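Local coordinates for protein ABC transporter (Caldanaerobius, PDB 4G68) that binds a xylose trisaccharide and probably serves as the extracellular solute-binding component of an ABC transporter, at residues 43-48 and 74-79; 240-245 and 410-415. One frame throughout, in Å; residues are numbered along the deposited sequence.

Contact 1. Residues 43-48 and 74-79; sequences FWNLFT and ESVTEN. With XYS (alpha-D-xylopyranose), chain E; XYP (beta-D-xylopyranose), chain C; XYP (beta-D-xylopyranose), chain D.
Glu74 and Asn45 meet side chain to side chain on one face of two parallel strands. Asn45 ND2 donates to Glu74 OE1 at 3.0 Å. The bond is nearly straight, 170° at the hydrogen, and the acceptor lies in the plane of the amide. The other end of that amide is held too. Asn45 OD1 accepts from Phe47 N on a lone pair, which makes an Asx turn where the strand ends. Asn45 CG sits between its own backbone N and carbonyl carbon (chi1 66°), which brings the amide back over the chain that follows. Bonds at both ends should fix its rotation. The CB of Glu74 lies 4.0 Å from CD2 of Phe43.

Val76, on the same face, buries as much surface as Glu74. Its CG2 touches CG2 of Thr48 at 3.6 Å and also approaches the carbonyl oxygen of Phe47. On the other face Trp44 CD1 rests against Ser75 CB. Lys85 of helix 79-91 makes a cation-pi contact with the same indole.

Backbone bonds zip the strands: Ser75 N to Phe43 O, Asn45 N to Ser75 O and Thr77 N to Asn45 O. Beyond them one water joins the two segments. It donates to Leu46 O, accepts from Asn79 N and binds Thr48 OG1 and two hydroxyls of the alpha-xylose. O2 of the chain D xylose donates to Asn79 OD1 at 2.7 Å and accepts from Asn79 ND2. Leu46 CD2 lies 3.4 Å from Asn79 OD1, alongside the amide. Strands 40-45 and 71-76, with helix 52-66 between them, form a beta-alpha-beta unit of this periplasmic-binding-protein fold, and the residues that follow the C-terminal ends of both strands line the sugar site.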
ATOM      1  N   PHE B  43      -5.338  19.749  -8.399  1.00  5.85           N
ATOM      2  CA  PHE B  43      -4.636  18.456  -8.192  1.00  5.62           C
ATOM      3  C   PHE B  43      -4.870  17.990  -6.774  1.00  5.66           C
ATOM      4  O   PHE B  43      -4.538  18.722  -5.840  1.00  6.04           O
ATOM      5  CB  PHE B  43      -3.134  18.647  -8.408  1.00  6.10           C
ATOM      6  CG  PHE B  43      -2.275  17.470  -7.984  1.00  5.57           C
ATOM      7  CD1 PHE B  43      -2.640  16.139  -8.289  1.00  6.02           C
ATOM      8  CD2 PHE B  43      -1.039  17.720  -7.360  1.00  5.74           C
ATOM      9  CE1 PHE B  43      -1.790  15.079  -7.953  1.00  5.72           C
ATOM     10  CE2 PHE B  43      -0.173  16.653  -6.994  1.00  5.83           C
ATOM     11  CZ  PHE B  43      -0.600  15.322  -7.268  1.00  5.78           C
ATOM     12  N   TRP B  44      -5.486  16.807  -6.585  1.00  5.09           N
ATOM     13  CA  TRP B  44      -5.681  16.289  -5.221  1.00  5.39           C
ATOM     14  C   TRP B  44      -4.759  15.137  -4.908  1.00  5.71           C
ATOM     15  O   TRP B  44      -4.525  14.280  -5.787  1.00  5.73           O
ATOM     16  CB  TRP B  44      -7.069  15.835  -4.928  1.00  5.30           C
ATOM     17  CG  TRP B  44      -8.114  16.932  -5.014  1.00  5.57           C
ATOM     18  CD1 TRP B  44      -7.932  18.296  -5.197  1.00  5.33           C
ATOM     19  CD2 TRP B  44      -9.560  16.724  -4.963  1.00  5.48           C
ATOM     20  NE1 TRP B  44      -9.199  18.927  -5.250  1.00  6.29           N
ATOM     21  CE2 TRP B  44     -10.176  18.005  -5.083  1.00  5.84           C
ATOM     22  CE3 TRP B  44     -10.363  15.617  -4.741  1.00  5.65           C
ATOM     23  CZ2 TRP B  44     -11.567  18.150  -5.072  1.00  5.85           C
ATOM     24  CZ3 TRP B  44     -11.759  15.757  -4.763  1.00  5.52           C
ATOM     25  CH2 TRP B  44     -12.337  17.019  -4.925  1.00  5.95           C
ATOM     26  N   ASN B  45      -4.194  15.143  -3.712  1.00  5.15           N
ATOM     27  CA  ASN B  45      -3.307  14.016  -3.331  1.00  5.49           C
ATOM     28  C   ASN B  45      -3.364  13.791  -1.809  1.00  5.84           C
ATOM     29  O   ASN B  45      -3.931  14.616  -1.073  1.00  6.52           O
ATOM     30  CB  ASN B  45      -1.852  14.170  -3.857  1.00  5.24           C
ATOM     31  CG  ASN B  45      -1.136  15.381  -3.200  1.00  5.55           C
ATOM     32  OD1 ASN B  45      -0.658  15.289  -2.078  1.00  5.89           O
ATOM     33  ND2 ASN B  45      -1.169  16.526  -3.869  1.00  5.25           N
ATOM     34  N   LEU B  46      -2.720  12.747  -1.315  1.00  5.78           N
ATOM     35  CA  LEU B  46      -2.817  12.410   0.071  1.00  6.30           C
ATOM     36  C   LEU B  46      -1.534  12.518   0.817  1.00  6.44           C
ATOM     37  O   LEU B  46      -1.392  11.962   1.933  1.00  6.98           O
ATOM     38  CB  LEU B  46      -3.473  10.989   0.173  1.00  6.43           C
ATOM     39  CG  LEU B  46      -2.760   9.826  -0.523  1.00  7.20           C
ATOM     40  CD1 LEU B  46      -1.266   9.711  -0.173  1.00  8.06           C
ATOM     41  CD2 LEU B  46      -3.339   8.527   0.024  1.00  7.71           C
ATOM     42  N   PHE B  47      -0.517  13.193   0.225  1.00  6.28           N
ATOM     43  CA  PHE B  47       0.790  13.271   0.884  1.00  7.38           C
ATOM     44  C   PHE B  47       0.763  14.305   1.997  1.00  8.46           C
ATOM     45  O   PHE B  47       1.238  15.427   1.839  1.00  7.05           O
ATOM     46  CB  PHE B  47       1.930  13.513  -0.129  1.00  7.50           C
ATOM     47  CG  PHE B  47       2.205  12.294  -0.990  1.00  7.41           C
ATOM     48  CD1 PHE B  47       2.826  11.178  -0.468  1.00  8.20           C
ATOM     49  CD2 PHE B  47       1.653  12.212  -2.302  1.00  8.23           C
ATOM     50  CE1 PHE B  47       3.014  10.026  -1.240  1.00  8.40           C
ATOM     51  CE2 PHE B  47       1.808  11.033  -3.051  1.00  7.98           C
ATOM     52  CZ  PHE B  47       2.536   9.994  -2.546  1.00  8.77           C
ATOM     53  N   THR B  48       0.242  13.884   3.157  1.00  9.36           N
ATOM     54  CA  THR B  48       0.050  14.764   4.315  1.00  9.98           C
ATOM     55  C   THR B  48       1.253  14.869   5.285  1.00 11.31           C
ATOM     56  O   THR B  48       1.436  15.898   5.930  1.00 10.80           O
ATOM     57  CB  THR B  48      -1.176  14.320   5.134  1.00 11.32           C
ATOM     58  OG1 THR B  48      -1.141  12.902   5.313  1.00 23.93           O
ATOM     59  CG2 THR B  48      -2.508  14.769   4.484  1.00  8.92           C
ATOM     60  N   GLU B  74      -2.980  22.588  -5.371  1.00  7.18           N
ATOM     61  CA  GLU B  74      -3.235  21.244  -4.796  1.00  7.45           C
ATOM     62  C   GLU B  74      -4.089  21.364  -3.589  1.00  7.74           C
ATOM     63  O   GLU B  74      -4.129  22.405  -2.903  1.00  7.55           O
ATOM     64  CB  GLU B  74      -1.901  20.469  -4.534  1.00  8.15           C
ATOM     65  CG  GLU B  74      -0.957  21.198  -3.521  1.00  8.05           C
ATOM     66  CD  GLU B  74       0.095  20.328  -2.826  1.00  8.01           C
ATOM     67  OE1 GLU B  74       0.062  19.119  -2.940  1.00  7.64           O
ATOM     68  OE2 GLU B  74       1.006  20.894  -2.112  1.00  8.08           O
ATOM     69  N   SER B  75      -4.850  20.298  -3.313  1.00  7.85           N
ATOM     70  CA  SER B  75      -5.538  20.162  -2.007  1.00  8.54           C
ATOM     71  C   SER B  75      -5.120  18.771  -1.493  1.00  8.08           C
ATOM     72  O   SER B  75      -5.307  17.772  -2.202  1.00  7.37           O
ATOM     73  CB  SER B  75      -7.042  20.311  -2.199  1.00 10.79           C
ATOM     74  OG  SER B  75      -7.772  19.911  -1.049  1.00 16.41           O
ATOM     75  N   VAL B  76      -4.693  18.725  -0.251  1.00  7.81           N
ATOM     76  CA  VAL B  76      -4.104  17.518   0.332  1.00  7.75           C
ATOM     77  C   VAL B  76      -4.995  17.021   1.433  1.00  7.37           C
ATOM     78  O   VAL B  76      -5.363  17.783   2.352  1.00  8.37           O
ATOM     79  CB  VAL B  76      -2.659  17.730   0.753  1.00  8.39           C
ATOM     80  CG1 VAL B  76      -2.522  18.898   1.637  1.00 12.05           C
ATOM     81  CG2 VAL B  76      -2.016  16.503   1.403  1.00  7.83           C
ATOM     82  N   THR B  77      -5.274  15.725   1.391  1.00  6.87           N
ATOM     83  CA  THR B  77      -6.249  15.118   2.387  1.00  6.17           C
ATOM     84  C   THR B  77      -5.664  13.795   2.873  1.00  6.64           C
ATOM     85  O   THR B  77      -5.162  12.997   2.058  1.00  6.28           O
ATOM     86  CB  THR B  77      -7.588  14.883   1.737  1.00  5.99           C
ATOM     87  OG1 THR B  77      -8.100  16.113   1.226  1.00  6.56           O
ATOM     88  CG2 THR B  77      -8.647  14.195   2.718  1.00  5.84           C
ATOM     89  N   GLU B  78      -5.672  13.614   4.203  1.00  6.47           N
ATOM     90  CA  GLU B  78      -5.162  12.388   4.828  1.00  6.73           C
ATOM     91  C   GLU B  78      -5.762  11.169   4.113  1.00  6.05           C
ATOM     92  O   GLU B  78      -6.969  11.090   3.860  1.00  5.75           O
ATOM     93  CB  GLU B  78      -5.508  12.375   6.321  1.00  7.73           C
ATOM     94  CG  GLU B  78      -5.114  11.091   7.061  1.00 10.42           C
ATOM     95  CD  GLU B  78      -6.100   9.912   6.972  1.00 12.09           C
ATOM     96  OE1 GLU B  78      -7.398  10.159   6.988  1.00 13.15           O
ATOM     97  OE2 GLU B  78      -5.602   8.709   7.049  1.00 10.53           O
ATOM     98  N   ASN B  79      -4.927  10.153   3.912  1.00  5.68           N
ATOM     99  CA  ASN B  79      -5.308   8.871   3.259  1.00  5.70           C
ATOM    100  C   ASN B  79      -6.768   8.403   3.423  1.00  5.78           C
ATOM    101  O   ASN B  79      -7.496   8.308   2.466  1.00  6.10           O
ATOM    102  CB  ASN B  79      -4.281   7.809   3.773  1.00  4.78           C
ATOM    103  CG  ASN B  79      -4.528   6.418   3.263  1.00  4.85           C
ATOM    104  OD1 ASN B  79      -4.803   6.224   2.106  1.00  4.77           O
ATOM    105  ND2 ASN B  79      -4.378   5.427   4.128  1.00  4.49           N
TER
HETATM  106  C1  XYS E   1       2.860  10.523   3.307  1.00 14.50           C
HETATM  107  C2  XYS E   1       1.393  10.173   3.589  1.00 11.94           C
HETATM  108  C3  XYS E   1       1.081   8.684   3.454  1.00 10.66           C
HETATM  109  C4  XYS E   1       1.778   8.093   2.226  1.00 10.73           C
HETATM  110  C5  XYS E   1       3.279   8.357   2.302  1.00 11.34           C
HETATM  111  O1  XYS E   1       3.557  11.105   4.347  1.00 19.24           O
HETATM  112  O2  XYS E   1       0.882  10.648   4.766  1.00 14.54           O
HETATM  113  O3  XYS E   1      -0.303   8.589   3.431  1.00  9.12           O
HETATM  114  O4  XYS E   1       1.416   6.774   1.953  1.00  9.42           O
HETATM  115  O5  XYS E   1       3.649   9.630   2.603  1.00 11.79           O
HETATM  116  C1  XYP C   2       0.328   6.427   1.544  1.00  5.25           C
HETATM  117  C2  XYP C   2       0.574   5.648   0.261  1.00  4.98           C
HETATM  118  C3  XYP C   2      -0.789   5.090  -0.246  1.00  5.18           C
HETATM  119  C4  XYP C   2      -1.297   4.222   0.864  1.00  5.02           C
HETATM  120  C5  XYP C   2      -1.344   5.009   2.213  1.00  5.20           C
HETATM  121  O2  XYP C   2       0.958   6.608  -0.730  1.00  5.72           O
HETATM  122  O3  XYP C   2      -0.520   4.260  -1.377  1.00  4.99           O
HETATM  123  O4  XYP C   2      -2.615   3.834   0.501  1.00  5.27           O
HETATM  124  O5  XYP C   2      -0.062   5.517   2.548  1.00  5.08           O
HETATM  125  C1  XYP D   3      -3.009   2.534   1.049  1.00  4.03           C
HETATM  126  C2  XYP D   3      -4.510   2.534   1.061  1.00  4.06           C
HETATM  127  C3  XYP D   3      -4.989   1.133   1.465  1.00  3.88           C
HETATM  128  C4  XYP D   3      -4.367   0.032   0.571  1.00  4.00           C
HETATM  129  C5  XYP D   3      -2.847   0.283   0.410  1.00  3.87           C
HETATM  130  O2  XYP D   3      -4.977   3.521   1.992  1.00  4.00           O
HETATM  131  O3  XYP D   3      -6.419   1.175   1.285  1.00  3.80           O
HETATM  132  O4  XYP D   3      -4.564  -1.271   1.126  1.00  3.93           O
HETATM  133  O5  XYP D   3      -2.514   1.630   0.049  1.00  4.22           O
HETATM  134  O   HOH W   1      -2.060  10.523   4.235  1.00  7.05           O

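Contact 2. Residues 240-245 and 410-415; sequences QKLQDM and QLFAKQ
The closest CA pair between 240-245 and 410-415 is Gln243 and Phe412, 6.4 Å apart. Leu242 and Phe412 make the apolar half of the contact, their side chains crossing at about a right angle. Leu242 CD1 sits over the centre of the Phe412 ring, 3.7 Å from the centroid and only 6° off the ring normal. This is a CH-pi contact. The second methyl, CD2, reaches the outer end of the ring and lies 3.6 Å from CZ of Phe412. With chi1 of Leu242 at -167°, CG swings away from the backbone N, which carries both methyls to the ring. CD1 also touches Leu411 CB at 4.1 Å. Tyr206 and Ile210 of helix 201-215 also pack on Leu242, while Glu197 touches Phe412.

Helix 398-412 ends at this point in a Schellman motif. Lys414 has positive phi (56°). Lys414 N bonds back to Leu411 O, and Gln415 N bonds to Gln410 O at 2.9 Å. The contact thus joins the side of helix 233-248, which packs near helix 201-215, to the C-terminal end of helix 398-412 and the turn leading to helix 418-429.

Gln243 has the most surface buried here. Its chain is extended beyond CG and runs across Leu411 at about a right angle. The aliphatic part lies by the last turn of the helix, with CG 3.4 Å from Leu411 O. Pro418 of helix 418-429 also touches Gln243, and Tyr421 of that helix touches Leu411. Lys414 bends at chi2 and chi3, and its CD comes 4.0 Å from Gln243 CD. Its NZ makes a weak hydrogen bond to Asn247 OD1, farther along helix 233-248.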
ATOM      1  N   GLN B 240      -7.425 -18.199  11.211  1.00  8.85           N
ATOM      2  CA  GLN B 240      -6.972 -18.771  12.491  1.00  9.39           C
ATOM      3  C   GLN B 240      -5.535 -18.317  12.828  1.00  8.96           C
ATOM      4  O   GLN B 240      -5.292 -17.937  13.956  1.00  7.80           O
ATOM      5  CB  GLN B 240      -7.079 -20.286  12.448  1.00 11.40           C
ATOM      6  CG  GLN B 240      -6.623 -20.949  13.721  1.00 14.15           C
ATOM      7  CD  GLN B 240      -7.495 -20.571  14.901  1.00 15.07           C
ATOM      8  OE1 GLN B 240      -8.671 -20.952  14.978  1.00 15.96           O
ATOM      9  NE2 GLN B 240      -6.913 -19.826  15.848  1.00 17.21           N
ATOM     10  N   LYS B 241      -4.607 -18.327  11.853  1.00  9.16           N
ATOM     11  CA  LYS B 241      -3.228 -17.825  12.106  1.00 10.17           C
ATOM     12  C   LYS B 241      -3.170 -16.339  12.494  1.00  9.70           C
ATOM     13  O   LYS B 241      -2.328 -15.924  13.311  1.00  8.11           O
ATOM     14  CB  LYS B 241      -2.352 -18.001  10.862  1.00 11.32           C
ATOM     15  CG  LYS B 241      -2.043 -19.444  10.467  1.00 15.26           C
ATOM     16  CD  LYS B 241      -1.347 -20.220  11.515  1.00 19.35           C
ATOM     17  CE  LYS B 241      -0.808 -21.557  11.000  1.00 21.78           C
ATOM     18  NZ  LYS B 241      -0.659 -21.777   9.553  1.00 26.53           N
ATOM     19  N   LEU B 242      -4.042 -15.541  11.905  1.00  8.40           N
ATOM     20  CA  LEU B 242      -4.135 -14.144  12.297  1.00  9.01           C
ATOM     21  C   LEU B 242      -4.587 -14.116  13.793  1.00  9.39           C
ATOM     22  O   LEU B 242      -4.056 -13.342  14.593  1.00  9.02           O
ATOM     23  CB  LEU B 242      -5.189 -13.461  11.430  1.00 10.06           C
ATOM     24  CG  LEU B 242      -5.286 -11.935  11.408  1.00 11.08           C
ATOM     25  CD1 LEU B 242      -6.219 -11.498  12.439  1.00 14.60           C
ATOM     26  CD2 LEU B 242      -3.894 -11.275  11.450  1.00 10.38           C
ATOM     27  N   GLN B 243      -5.589 -14.940  14.158  1.00  9.24           N
ATOM     28  CA  GLN B 243      -6.042 -14.887  15.590  1.00  8.73           C
ATOM     29  C   GLN B 243      -4.969 -15.486  16.547  1.00  8.52           C
ATOM     30  O   GLN B 243      -4.840 -15.010  17.691  1.00  8.53           O
ATOM     31  CB  GLN B 243      -7.431 -15.534  15.808  1.00  8.87           C
ATOM     32  CG  GLN B 243      -8.532 -14.662  15.178  1.00  9.47           C
ATOM     33  CD  GLN B 243      -9.964 -15.087  15.505  1.00 10.66           C
ATOM     34  OE1 GLN B 243     -10.872 -14.213  15.609  1.00 11.08           O
ATOM     35  NE2 GLN B 243     -10.166 -16.384  15.764  1.00  8.95           N
ATOM     36  N   ASP B 244      -4.170 -16.430  16.051  1.00  8.27           N
ATOM     37  CA  ASP B 244      -3.003 -16.949  16.804  1.00 10.14           C
ATOM     38  C   ASP B 244      -2.013 -15.850  17.130  1.00  9.64           C
ATOM     39  O   ASP B 244      -1.524 -15.810  18.243  1.00 10.39           O
ATOM     40  CB  ASP B 244      -2.215 -17.993  16.015  1.00 10.66           C
ATOM     41  CG  ASP B 244      -2.970 -19.329  15.790  1.00 12.71           C
ATOM     42  OD1 ASP B 244      -3.919 -19.652  16.513  1.00 13.43           O
ATOM     43  OD2 ASP B 244      -2.517 -20.069  14.892  1.00 13.69           O
HETATM   44  N   MSE B 245      -1.755 -14.957  16.182  1.00  8.46           N
HETATM   45  CA  MSE B 245      -0.948 -13.742  16.544  1.00  8.44           C
HETATM   46  C   MSE B 245      -1.619 -12.935  17.669  1.00  8.10           C
HETATM   47  O   MSE B 245      -0.964 -12.525  18.676  1.00  7.64           O
HETATM   48  CB  MSE B 245      -0.767 -12.836  15.290  1.00 10.96           C
HETATM   49  CG  MSE B 245       0.064 -13.568  14.233  1.00 12.17           C
HETATM   50 SE   MSE B 245       0.290 -12.394  12.663  1.00 16.20          SE
HETATM   51  CE  MSE B 245       1.598 -11.199  13.513  1.00 14.58           C
ATOM     52  N   GLN B 410     -13.270  -7.752  12.797  1.00  7.56           N
ATOM     53  CA  GLN B 410     -13.876  -8.684  13.785  1.00  8.59           C
ATOM     54  C   GLN B 410     -12.962  -9.845  14.098  1.00  8.00           C
ATOM     55  O   GLN B 410     -12.879 -10.268  15.286  1.00  9.15           O
ATOM     56  CB  GLN B 410     -15.280  -9.138  13.349  1.00  8.93           C
ATOM     57  CG  GLN B 410     -16.257  -7.950  13.258  1.00 11.40           C
ATOM     58  CD  GLN B 410     -17.450  -8.206  12.297  1.00 13.37           C
ATOM     59  OE1 GLN B 410     -17.936  -9.317  12.152  1.00 15.59           O
ATOM     60  NE2 GLN B 410     -17.807  -7.166  11.517  1.00 17.48           N
ATOM     61  N   LEU B 411     -12.178 -10.367  13.115  1.00  7.30           N
ATOM     62  CA  LEU B 411     -11.148 -11.352  13.523  1.00  7.36           C
ATOM     63  C   LEU B 411     -10.182 -10.823  14.613  1.00  7.75           C
ATOM     64  O   LEU B 411      -9.883 -11.547  15.593  1.00  6.99           O
ATOM     65  CB  LEU B 411     -10.277 -11.862  12.355  1.00  6.51           C
ATOM     66  CG  LEU B 411     -11.004 -12.794  11.336  1.00  6.29           C
ATOM     67  CD1 LEU B 411     -10.110 -13.022  10.106  1.00  6.00           C
ATOM     68  CD2 LEU B 411     -11.343 -14.167  12.002  1.00  6.65           C
ATOM     69  N   PHE B 412      -9.636  -9.630  14.368  1.00  7.34           N
ATOM     70  CA  PHE B 412      -8.681  -9.026  15.337  1.00  7.73           C
ATOM     71  C   PHE B 412      -9.285  -8.797  16.708  1.00  8.13           C
ATOM     72  O   PHE B 412      -8.558  -8.879  17.739  1.00  8.59           O
ATOM     73  CB  PHE B 412      -8.161  -7.697  14.809  1.00  7.53           C
ATOM     74  CG  PHE B 412      -7.020  -7.823  13.830  1.00  6.44           C
ATOM     75  CD1 PHE B 412      -7.215  -7.541  12.446  1.00  6.64           C
ATOM     76  CD2 PHE B 412      -5.754  -8.090  14.268  1.00  6.34           C
ATOM     77  CE1 PHE B 412      -6.142  -7.586  11.541  1.00  5.96           C
ATOM     78  CE2 PHE B 412      -4.673  -8.129  13.364  1.00  6.28           C
ATOM     79  CZ  PHE B 412      -4.860  -7.874  12.011  1.00  6.36           C
ATOM     80  N   ALA B 413     -10.577  -8.519  16.711  1.00  8.70           N
ATOM     81  CA  ALA B 413     -11.315  -8.190  17.910  1.00  9.60           C
ATOM     82  C   ALA B 413     -11.791  -9.453  18.633  1.00 10.05           C
ATOM     83  O   ALA B 413     -12.419  -9.355  19.696  1.00 11.08           O
ATOM     84  CB  ALA B 413     -12.489  -7.242  17.569  1.00  9.97           C
ATOM     85  N   LYS B 414     -11.516 -10.612  18.047  1.00  9.58           N
ATOM     86  CA  LYS B 414     -12.040 -11.941  18.582  1.00 10.17           C
ATOM     87  C   LYS B 414     -13.583 -11.894  18.683  1.00  9.65           C
ATOM     88  O   LYS B 414     -14.205 -12.387  19.673  1.00  8.75           O
ATOM     89  CB  LYS B 414     -11.371 -12.274  19.937  1.00 10.41           C
ATOM     90  CG  LYS B 414      -9.825 -12.474  19.879  1.00 12.67           C
ATOM     91  CD  LYS B 414      -9.434 -13.855  19.279  1.00 15.91           C
ATOM     92  CE  LYS B 414      -9.509 -14.822  20.503  1.00 15.01           C
ATOM     93  NZ  LYS B 414      -9.179 -16.236  20.317  1.00 22.85           N
ATOM     94  N   GLN B 415     -14.189 -11.260  17.690  1.00  8.80           N
ATOM     95  CA  GLN B 415     -15.678 -11.116  17.601  1.00  9.76           C
ATOM     96  C   GLN B 415     -16.271 -12.010  16.522  1.00  8.75           C
ATOM     97  O   GLN B 415     -17.461 -11.864  16.157  1.00 11.19           O
ATOM     98  CB  GLN B 415     -16.116  -9.670  17.434  1.00 11.47           C
ATOM     99  CG  GLN B 415     -15.916  -8.864  18.702  1.00 15.54           C
ATOM    100  CD  GLN B 415     -16.012  -7.362  18.418  1.00 18.13           C
ATOM    101  OE1 GLN B 415     -16.343  -6.954  17.312  1.00 22.72           O
ATOM    102  NE2 GLN B 415     -15.740  -6.557  19.414  1.00 19.56           N
TER

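From the N terminus, the chain first runs through strand 40-45, then helix 52-66, and returns in strand 71-76. Contact 1 closes this short loop, with 25 residues between its segments. Contact 2 opens much later. Its first segment lies on helix 233-248, and its second lies at the end of helix 398-412, with 164 residues between them. The two loops follow in series and neither crosses nor encloses the other. The centres of the two contacts are about 33 Å apart, and their nearest atoms about 15 Å, without touching. Contact 1 ties neighbouring strands of the sheet beside the bound sugars. Contact 2 joins two helices, with the Phe412 side chain about 12 Å from a bound beta-xylose.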